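Local atomic coordinates of type II secretion system protein F (Vibrio cholerae, PDB entry 3C1Q), a protein that probably serves as an inner-membrane component of the type II secretion system that exports toxins and proteases, here represented by its first cytoplasmic domain. Residues T11-V25 with L96-R110. Sequence-based numbering, arbitrary orientation. Where two conformers were deposited one is given.
Sequences TPDLALITRQLATLV and LERLADYAENRQKMR. With CA (calcium ion), chain G.
R19 lays its guanidinium flat over the methyl of A100, with A100 CB 3.5 Å from R19 CZ and over the centre of one face. The R19 chain leaves with CG anti to the backbone N (chi1 177°), then bends at chi2 and chi3, which brings it down among E97, A100, D101 and E104 as a knob into a hole. Three carboxylates meet its rim. R19 NH1 donates to E97 OE2 at 2.9 Å, with OE2 in the guanidinium plane and the donor on the syn side, out of the carboxylate plane. NH2 is shared. R19 NH2 reaches D101 OD1 at 2.8 Å on the anti side, again in the guanidinium plane but out of the carboxylate plane, and E104 OE1 at 2.8 Å by a more bent bond (139°), tilted from the guanidinium plane. K108 pairs with the other oxygen of E104, and Q26 donates to E97 OE1.

The helices run antiparallel, and the axes of the two segments come within 8.2 Å. Small residues permit this approach: A15 faces A103, and A22 CB lies 3.8 Å from A100 CB. T18 turns its methyl onto the backbone of A100, while its hydroxyl bonds back to L14 O. Beyond A22, L96 CD1 fits against V25 and L21. At the other end, the bent Q107 chain lies across P12. One water joins A15 O to A100 O, and another joins T11 O to A103 O.

E97 OE2 and D101 OD1 also bind calcium, as does D101 OD2. E43 of the second subunit and three waters complete the site. R19 is thus a second-shell residue. Its bonds in the guanidinium plane probably help hold the two metal-binding carboxylates in position, and its positive charge probably offsets part of the acidic cluster at this intersubunit calcium site.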
loop_
_atom_site.group_PDB
_atom_site.type_symbol
_atom_site.label_atom_id
_atom_site.label_comp_id
_atom_site.label_asym_id
_atom_site.label_seq_id
_atom_site.Cartn_x
_atom_site.Cartn_y
_atom_site.Cartn_z
ATOM N N THR B 11 -10.079 -10.957 -2.389
ATOM C CA THR B 11 -8.838 -11.146 -1.650
ATOM C C THR B 11 -7.874 -9.987 -1.919
ATOM O O THR B 11 -7.332 -9.423 -0.970
ATOM C CB THR B 11 -8.226 -12.529 -1.989
ATOM O OG1 THR B 11 -9.219 -13.528 -1.739
ATOM C CG2 THR B 11 -6.993 -12.836 -1.150
ATOM N N PRO B 12 -7.681 -9.606 -3.204
ATOM C CA PRO B 12 -6.860 -8.407 -3.428
ATOM C C PRO B 12 -7.386 -7.135 -2.781
ATOM O O PRO B 12 -6.594 -6.321 -2.293
ATOM C CB PRO B 12 -6.814 -8.248 -4.952
ATOM C CG PRO B 12 -7.692 -9.240 -5.515
ATOM C CD PRO B 12 -8.086 -10.239 -4.470
ATOM N N ASP B 13 -8.697 -6.944 -2.765
ATOM C CA ASP B 13 -9.210 -5.694 -2.215
ATOM C C ASP B 13 -9.106 -5.665 -0.701
ATOM O O ASP B 13 -8.849 -4.611 -0.125
ATOM C CB ASP B 13 -10.607 -5.403 -2.712
ATOM C CG ASP B 13 -10.598 -4.798 -4.108
ATOM O OD1 ASP B 13 -9.666 -4.008 -4.422
ATOM O OD2 ASP B 13 -11.522 -5.113 -4.872
ATOM N N LEU B 14 -9.276 -6.806 -0.037
ATOM C CA LEU B 14 -9.010 -6.823 1.421
ATOM C C LEU B 14 -7.542 -6.514 1.715
ATOM O O LEU B 14 -7.235 -5.743 2.622
ATOM C CB LEU B 14 -9.399 -8.153 2.067
ATOM C CG LEU B 14 -9.234 -8.172 3.596
ATOM C CD1 LEU B 14 -10.169 -7.155 4.253
ATOM C CD2 LEU B 14 -9.479 -9.575 4.121
ATOM N N ALA B 15 -6.633 -7.098 0.936
ATOM C CA ALA B 15 -5.204 -6.856 1.091
ATOM C C ALA B 15 -4.852 -5.381 0.906
ATOM O O ALA B 15 -4.033 -4.827 1.656
ATOM C CB ALA B 15 -4.421 -7.714 0.117
ATOM N N LEU B 16 -5.484 -4.755 -0.078
ATOM C CA LEU B 16 -5.222 -3.367 -0.392
ATOM C C LEU B 16 -5.623 -2.503 0.794
ATOM O O LEU B 16 -4.792 -1.749 1.323
ATOM C CB LEU B 16 -5.985 -2.955 -1.643
ATOM C CG LEU B 16 -6.007 -1.471 -2.019
ATOM C CD1 LEU B 16 -4.587 -0.950 -2.227
ATOM C CD2 LEU B 16 -6.876 -1.250 -3.250
ATOM N N ILE B 17 -6.893 -2.582 1.212
ATOM C CA ILE B 17 -7.338 -1.673 2.279
ATOM C C ILE B 17 -6.615 -1.955 3.582
ATOM O O ILE B 17 -6.358 -1.029 4.354
ATOM C CB ILE B 17 -8.889 -1.630 2.447
ATOM C CG1 ILE B 17 -9.452 -2.995 2.877
ATOM C CG2 ILE B 17 -9.549 -1.100 1.150
ATOM C CD1 ILE B 17 -11.017 -3.030 3.132
ATOM N N THR B 18 -6.258 -3.214 3.842
ATOM C CA THR B 18 -5.584 -3.528 5.113
ATOM C C THR B 18 -4.151 -2.957 5.122
ATOM O O THR B 18 -3.708 -2.368 6.114
ATOM C CB THR B 18 -5.613 -5.050 5.418
ATOM O OG1 THR B 18 -6.977 -5.517 5.419
ATOM C CG2 THR B 18 -5.001 -5.339 6.758
ATOM N N ARG B 19 -3.468 -3.081 3.989
ATOM C CA ARG B 19 -2.129 -2.491 3.838
ATOM C C ARG B 19 -2.180 -0.976 3.942
ATOM O O ARG B 19 -1.400 -0.376 4.666
ATOM C CB ARG B 19 -1.477 -2.919 2.531
ATOM C CG ARG B 19 -0.102 -2.264 2.276
ATOM C CD ARG B 19 0.888 -2.585 3.349
ATOM N NE ARG B 19 1.238 -4.013 3.348
ATOM C CZ ARG B 19 1.886 -4.608 4.349
ATOM N NH1 ARG B 19 2.229 -3.906 5.422
ATOM N NH2 ARG B 19 2.187 -5.898 4.287
ATOM N N GLN B 20 -3.138 -0.352 3.267
ATOM C CA GLN B 20 -3.268 1.103 3.326
ATOM C C GLN B 20 -3.559 1.568 4.750
ATOM O O GLN B 20 -2.920 2.500 5.242
ATOM C CB GLN B 20 -4.358 1.595 2.379
ATOM C CG GLN B 20 -4.055 1.340 0.906
ATOM C CD GLN B 20 -5.161 1.814 -0.004
ATOM O OE1 GLN B 20 -6.309 1.367 0.113
ATOM N NE2 GLN B 20 -4.831 2.738 -0.915
ATOM N N LEU B 21 -4.501 0.915 5.427
ATOM C CA LEU B 21 -4.829 1.330 6.797
ATOM C C LEU B 21 -3.606 1.125 7.712
ATOM O O LEU B 21 -3.277 1.981 8.526
ATOM C CB LEU B 21 -6.055 0.586 7.315
ATOM C CG LEU B 21 -6.589 0.998 8.664
ATOM C CD1 LEU B 21 -7.079 2.475 8.642
ATOM C CD2 LEU B 21 -7.714 0.028 9.091
ATOM N N ALA B 22 -2.905 0.003 7.565
ATOM C CA ALA B 22 -1.716 -0.248 8.372
ATOM C C ALA B 22 -0.633 0.809 8.151
ATOM O O ALA B 22 -0.001 1.278 9.095
ATOM C CB ALA B 22 -1.151 -1.624 8.074
ATOM N N THR B 23 -0.428 1.181 6.893
ATOM C CA THR B 23 0.595 2.137 6.513
ATOM C C THR B 23 0.334 3.510 7.112
ATOM O O THR B 23 1.236 4.175 7.645
ATOM C CB THR B 23 0.706 2.208 4.966
ATOM O OG1 THR B 23 1.054 0.897 4.475
ATOM C CG2 THR B 23 1.756 3.190 4.530
ATOM N N LEU B 24 -0.912 3.928 7.036
ATOM C CA LEU B 24 -1.309 5.222 7.567
ATOM C C LEU B 24 -1.256 5.246 9.101
ATOM O O LEU B 24 -0.680 6.151 9.682
ATOM C CB LEU B 24 -2.697 5.580 7.047
ATOM C CG LEU B 24 -2.786 5.801 5.531
ATOM C CD1 LEU B 24 -4.256 5.831 5.060
ATOM C CD2 LEU B 24 -2.072 7.066 5.090
ATOM N N VAL B 25 -1.816 4.241 9.743
ATOM C CA VAL B 25 -1.820 4.183 11.191
ATOM C C VAL B 25 -0.400 4.178 11.772
ATOM O O VAL B 25 -0.131 4.835 12.784
ATOM C CB VAL B 25 -2.646 2.990 11.695
ATOM C CG1 VAL B 25 -2.396 2.767 13.175
ATOM C CG2 VAL B 25 -4.127 3.223 11.409
ATOM N N LEU B 96 -2.339 -4.117 13.063
ATOM C CA LEU B 96 -2.697 -3.820 11.674
ATOM C C LEU B 96 -1.592 -4.254 10.715
ATOM O O LEU B 96 -1.872 -4.810 9.644
ATOM C CB LEU B 96 -3.058 -2.338 11.477
ATOM C CG LEU B 96 -4.409 -1.907 12.027
ATOM C CD1 LEU B 96 -4.568 -0.404 11.901
ATOM C CD2 LEU B 96 -5.565 -2.650 11.315
ATOM N N GLU B 97 -0.345 -3.995 11.076
ATOM C CA GLU B 97 0.784 -4.429 10.241
ATOM C C GLU B 97 0.710 -5.939 10.015
ATOM O O GLU B 97 0.869 -6.422 8.884
ATOM C CB GLU B 97 2.122 -4.066 10.888
ATOM C CG GLU B 97 3.350 -4.511 10.084
ATOM C CD GLU B 97 3.355 -3.970 8.671
ATOM O OE1 GLU B 97 2.940 -2.788 8.468
ATOM O OE2 GLU B 97 3.767 -4.727 7.757
ATOM N N ARG B 98 0.502 -6.692 11.091
ATOM C CA ARG B 98 0.404 -8.156 10.972
ATOM C C ARG B 98 -0.789 -8.584 10.126
ATOM O O ARG B 98 -0.684 -9.542 9.338
ATOM C CB ARG B 98 0.365 -8.814 12.338
ATOM C CG ARG B 98 1.715 -8.740 13.060
ATOM C CD ARG B 98 1.879 -9.862 14.063
ATOM N NE ARG B 98 1.077 -9.629 15.252
ATOM C CZ ARG B 98 1.383 -8.743 16.201
ATOM N NH1 ARG B 98 2.483 -7.994 16.116
ATOM N NH2 ARG B 98 0.591 -8.610 17.243
ATOM N N LEU B 99 -1.915 -7.876 10.258
ATOM C CA LEU B 99 -3.092 -8.188 9.441
ATOM C C LEU B 99 -2.812 -7.883 7.955
ATOM O O LEU B 99 -3.209 -8.633 7.072
ATOM C CB LEU B 99 -4.297 -7.385 9.925
ATOM C CG LEU B 99 -4.950 -7.931 11.180
ATOM C CD1 LEU B 99 -5.853 -6.857 11.835
ATOM C CD2 LEU B 99 -5.750 -9.226 10.880
ATOM N N ALA B 100 -2.095 -6.799 7.699
ATOM C CA ALA B 100 -1.689 -6.433 6.343
ATOM C C ALA B 100 -0.762 -7.494 5.722
ATOM O O ALA B 100 -0.964 -7.934 4.558
ATOM C CB ALA B 100 -0.997 -5.042 6.373
ATOM N N ASP B 101 0.245 -7.914 6.484
ATOM C CA ASP B 101 1.177 -8.954 6.050
ATOM C C ASP B 101 0.430 -10.228 5.748
ATOM O O ASP B 101 0.691 -10.885 4.740
ATOM C CB ASP B 101 2.229 -9.240 7.122
ATOM C CG ASP B 101 3.302 -8.168 7.196
ATOM O OD1 ASP B 101 3.525 -7.458 6.201
ATOM O OD2 ASP B 101 3.956 -8.083 8.242
ATOM N N TYR B 102 -0.497 -10.573 6.639
ATOM C CA TYR B 102 -1.300 -11.810 6.515
ATOM C C TYR B 102 -2.168 -11.741 5.256
ATOM O O TYR B 102 -2.173 -12.656 4.437
ATOM C CB TYR B 102 -2.183 -11.999 7.749
ATOM C CG TYR B 102 -3.177 -13.123 7.626
ATOM C CD1 TYR B 102 -2.787 -14.443 7.813
ATOM C CD2 TYR B 102 -4.512 -12.871 7.295
ATOM C CE1 TYR B 102 -3.705 -15.489 7.689
ATOM C CE2 TYR B 102 -5.428 -13.908 7.182
ATOM C CZ TYR B 102 -5.018 -15.207 7.361
ATOM O OH TYR B 102 -5.953 -16.222 7.249
ATOM N N ALA B 103 -2.853 -10.621 5.091
ATOM C CA ALA B 103 -3.727 -10.428 3.943
ATOM C C ALA B 103 -2.946 -10.386 2.619
ATOM O O ALA B 103 -3.415 -10.938 1.603
ATOM C CB ALA B 103 -4.589 -9.162 4.122
ATOM N N GLU B 104 -1.764 -9.756 2.629
ATOM C CA GLU B 104 -0.875 -9.687 1.457
ATOM C C GLU B 104 -0.419 -11.079 1.046
ATOM O O GLU B 104 -0.451 -11.452 -0.132
ATOM C CB GLU B 104 0.372 -8.830 1.776
ATOM C CG GLU B 104 1.440 -8.811 0.667
ATOM C CD GLU B 104 2.744 -8.115 1.058
ATOM O OE1 GLU B 104 2.766 -7.407 2.049
ATOM O OE2 GLU B 104 3.763 -8.278 0.364
ATOM N N ASN B 105 0.039 -11.829 2.036
ATOM C CA ASN B 105 0.505 -13.196 1.837
ATOM C C ASN B 105 -0.596 -14.047 1.241
ATOM O O ASN B 105 -0.355 -14.792 0.295
ATOM C CB ASN B 105 0.946 -13.809 3.169
ATOM C CG ASN B 105 1.379 -15.266 3.035
ATOM O OD1 ASN B 105 0.723 -16.209 3.555
ATOM N ND2 ASN B 105 2.492 -15.464 2.352
ATOM N N ARG B 106 -1.800 -13.937 1.803
ATOM C CA ARG B 106 -2.944 -14.703 1.338
ATOM C C ARG B 106 -3.232 -14.375 -0.139
ATOM O O ARG B 106 -3.431 -15.270 -0.958
ATOM C CB ARG B 106 -4.159 -14.408 2.216
ATOM C CG ARG B 106 -5.362 -15.208 1.884
ATOM C CD ARG B 106 -6.357 -15.249 3.036
ATOM N NE ARG B 106 -7.303 -16.328 2.783
ATOM C CZ ARG B 106 -8.345 -16.241 1.962
ATOM N NH1 ARG B 106 -8.614 -15.111 1.316
ATOM N NH2 ARG B 106 -9.130 -17.297 1.791
ATOM N N GLN B 107 -3.250 -13.091 -0.469
ATOM C CA GLN B 107 -3.455 -12.650 -1.848
ATOM C C GLN B 107 -2.392 -13.225 -2.789
ATOM O O GLN B 107 -2.709 -13.713 -3.877
ATOM C CB GLN B 107 -3.465 -11.113 -1.927
ATOM C CG GLN B 107 -3.328 -10.502 -3.344
ATOM C CD GLN B 107 -4.291 -11.068 -4.357
ATOM O OE1 GLN B 107 -5.342 -11.626 -4.004
ATOM N NE2 GLN B 107 -3.941 -10.935 -5.643
ATOM N N LYS B 108 -1.134 -13.158 -2.378
ATOM C CA LYS B 108 -0.044 -13.622 -3.224
ATOM C C LYS B 108 -0.138 -15.114 -3.481
ATOM O O LYS B 108 -0.059 -15.563 -4.631
ATOM C CB LYS B 108 1.317 -13.310 -2.601
ATOM C CG LYS B 108 1.663 -11.833 -2.517
ATOM C CD LYS B 108 3.160 -11.586 -2.564
ATOM C CE LYS B 108 3.522 -10.189 -2.064
ATOM N NZ LYS B 108 2.635 -9.086 -2.560
HETATM N N MSE B 109 -0.328 -15.888 -2.412
HETATM C CA MSE B 109 -0.340 -17.333 -2.526
HETATM C C MSE B 109 -1.588 -17.817 -3.270
HETATM O O MSE B 109 -1.520 -18.768 -4.044
HETATM C CB MSE B 109 -0.227 -17.961 -1.130
HETATM C CG MSE B 109 1.078 -17.596 -0.394
HETATM SE SE MSE B 109 2.732 -18.282 -1.240
HETATM C CE MSE B 109 2.266 -20.176 -1.166
ATOM N N ARG B 110 -2.725 -17.142 -3.051
ATOM C CA ARG B 110 -3.983 -17.522 -3.720
ATOM C C ARG B 110 -3.985 -17.094 -5.178
ATOM O O ARG B 110 -4.413 -17.860 -6.057
ATOM C CB ARG B 110 -5.214 -16.989 -2.984
ATOM C CG ARG B 110 -5.404 -17.630 -1.627
ATOM C CD ARG B 110 -6.664 -17.116 -0.926
ATOM N NE ARG B 110 -7.876 -17.505 -1.637
ATOM C CZ ARG B 110 -8.491 -18.676 -1.503
ATOM N NH1 ARG B 110 -8.033 -19.609 -0.684
ATOM N NH2 ARG B 110 -9.585 -18.917 -2.213
HETATM CA CA CA G . 5.421 -6.230 7.355
HETATM O O HOH W 1 -6.264 -10.662 1.438
HETATM O O HOH W 2 -8.442 -15.484 -3.757
HETATM O O HOH W 3 -2.027 -6.316 2.575
HETATM O O HOH W 4 3.199 -1.329 6.341
HETATM O O HOH W 5 6.958 -4.376 7.859
HETATM O O HOH W 6 6.196 -6.693 9.674
HETATM O O HOH W 7 5.617 -5.298 5.174
#